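Local structure of MerB2 (Bacillus megaterium, 5C17) at residues R122-G127 against Q167-S172. The protein binds mercury(II) and is probably an alkylmercury lyase, which would cleave the carbon-mercury bond of organomercurials. Numbering follows the deposited sequence.
Sequences RCAYTG and QIHYFS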
# COMPACT_ATOMS: atom_id res chain seq x y z
N ARG A 122 3.59 7.43 -12.39
CA ARG A 122 3.05 7.92 -13.66
C ARG A 122 1.71 8.57 -13.43
O ARG A 122 0.93 8.11 -12.61
CB ARG A 122 2.84 6.76 -14.64
CG ARG A 122 4.12 6.08 -15.11
CD ARG A 122 4.81 6.89 -16.16
NE ARG A 122 6.13 6.36 -16.46
CZ ARG A 122 6.95 6.88 -17.36
NH1 ARG A 122 6.56 7.93 -18.08
NH2 ARG A 122 8.15 6.37 -17.56
N CYS A 123 1.42 9.62 -14.19
CA CYS A 123 0.08 10.19 -14.21
C CYS A 123 -0.84 9.20 -14.90
O CYS A 123 -0.57 8.77 -16.02
CB CYS A 123 0.05 11.51 -14.98
SG CYS A 123 -1.61 12.23 -15.13
N ALA A 124 -1.93 8.83 -14.24
CA ALA A 124 -2.87 7.86 -14.79
C ALA A 124 -3.59 8.41 -16.02
O ALA A 124 -4.18 7.63 -16.78
CB ALA A 124 -3.88 7.43 -13.75
N TYR A 125 -3.56 9.71 -16.23
CA TYR A 125 -4.14 10.29 -17.44
C TYR A 125 -3.11 10.47 -18.54
O TYR A 125 -3.22 9.86 -19.60
CB TYR A 125 -4.87 11.60 -17.16
CG TYR A 125 -5.70 12.03 -18.34
CD1 TYR A 125 -6.76 11.25 -18.80
CD2 TYR A 125 -5.43 13.21 -19.02
CE1 TYR A 125 -7.51 11.62 -19.89
CE2 TYR A 125 -6.20 13.60 -20.12
CZ TYR A 125 -7.24 12.81 -20.54
OH TYR A 125 -8.00 13.17 -21.63
N THR A 126 -2.08 11.28 -18.31
CA THR A 126 -1.18 11.64 -19.39
C THR A 126 -0.06 10.66 -19.65
O THR A 126 0.56 10.72 -20.70
CB THR A 126 -0.50 12.98 -19.14
OG1 THR A 126 0.46 12.82 -18.11
CG2 THR A 126 -1.51 14.08 -18.79
N GLY A 127 0.23 9.79 -18.68
CA GLY A 127 1.35 8.89 -18.79
C GLY A 127 2.70 9.51 -18.45
O GLY A 127 3.73 8.84 -18.49
N GLN A 167 -7.91 1.15 -8.15
CA GLN A 167 -8.82 2.30 -8.33
C GLN A 167 -8.24 3.62 -7.84
O GLN A 167 -8.86 4.66 -8.00
CB GLN A 167 -10.13 2.02 -7.60
CG GLN A 167 -10.89 0.79 -8.09
CD GLN A 167 -12.08 0.48 -7.20
OE1 GLN A 167 -12.12 -0.57 -6.55
NE2 GLN A 167 -13.03 1.39 -7.14
N ILE A 168 -7.04 3.57 -7.26
CA ILE A 168 -6.36 4.73 -6.72
C ILE A 168 -5.26 5.10 -7.72
O ILE A 168 -4.62 4.26 -8.23
CB ILE A 168 -5.76 4.39 -5.35
CG1 ILE A 168 -6.88 4.14 -4.32
CG2 ILE A 168 -4.72 5.42 -4.90
CD1 ILE A 168 -6.43 3.44 -3.07
N HIS A 169 -5.11 6.40 -7.95
CA HIS A 169 -4.18 6.90 -8.93
C HIS A 169 -3.48 8.19 -8.53
O HIS A 169 -3.94 8.96 -7.73
CB HIS A 169 -4.96 7.23 -10.23
CG HIS A 169 -5.82 6.12 -10.72
ND1 HIS A 169 -5.32 4.92 -11.16
CD2 HIS A 169 -7.16 6.05 -10.85
CE1 HIS A 169 -6.32 4.15 -11.52
NE2 HIS A 169 -7.44 4.81 -11.34
N TYR A 170 -2.32 8.37 -9.13
CA TYR A 170 -1.61 9.65 -9.16
C TYR A 170 -2.13 10.36 -10.42
O TYR A 170 -2.31 9.77 -11.44
CB TYR A 170 -0.09 9.52 -9.31
CG TYR A 170 0.73 9.52 -8.01
CD1 TYR A 170 0.72 10.57 -7.13
CD2 TYR A 170 1.57 8.47 -7.72
CE1 TYR A 170 1.49 10.57 -6.01
CE2 TYR A 170 2.34 8.46 -6.59
CZ TYR A 170 2.28 9.52 -5.72
OH TYR A 170 3.02 9.58 -4.59
N PHE A 171 -2.33 11.65 -10.29
CA PHE A 171 -2.62 12.54 -11.41
C PHE A 171 -1.62 13.71 -11.37
O PHE A 171 -1.28 14.24 -10.33
CB PHE A 171 -4.07 13.05 -11.47
CG PHE A 171 -5.04 11.98 -11.89
CD1 PHE A 171 -5.05 11.51 -13.18
CD2 PHE A 171 -5.91 11.40 -10.97
CE1 PHE A 171 -5.89 10.50 -13.55
CE2 PHE A 171 -6.78 10.39 -11.36
CZ PHE A 171 -6.76 9.95 -12.65
N SER A 172 -1.18 14.13 -12.55
CA SER A 172 -0.24 15.23 -12.67
C SER A 172 -0.80 16.57 -12.22
O SER A 172 -0.05 17.48 -11.92
CB SER A 172 0.21 15.33 -14.12
OG SER A 172 -0.90 15.30 -15.01
O HOH W 1 -1.06 6.61 -11.20
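The sulfur of Cys-123 accepts a hydrogen bond from the backbone of Ser-172, with N 3.2 Å from SG. SG stands anti to the backbone N of Cys-123 (chi1 177°), beside the carbonyl carbon. There SG also takes the N-H of Thr-126 nearly straight on (173°) and, weakly, that of Tyr-125. Three amide donors thus converge on one buried sulfur. An alanine here would probably leave the amides of Ser-172 and Thr-126 without their sulfur acceptor and open a gap beside Phe-171 CD1. Ala-124 N donates to Tyr-170 O at 3.0 Å. Its methyl rests obliquely against two rings, with CB 3.8 Å from His-169 CG and 3.7 Å from Phe-171 CE1. Phe-171 turns the CD1-CE1 side of its ring obliquely toward the turn. CE1 lies 3.6 Å from Tyr-125 N, and CD1 lies 4.0 Å from Cys-123 SG. A water links Arg-122 O to Tyr-170 N. The contact joins the turn between strands 117-122 and 129-135 of the large sheet to the outer strand 169-171 of the small one. Helix 174-183 packs alongside: Trp-180 meets the rings of His-169 and Phe-171, His-176 bonds Ser-172 OG, and Glu-183 bonds Tyr-125 OH. Tyr-170 reaches helix 103-113, where its OH bonds Thr-106.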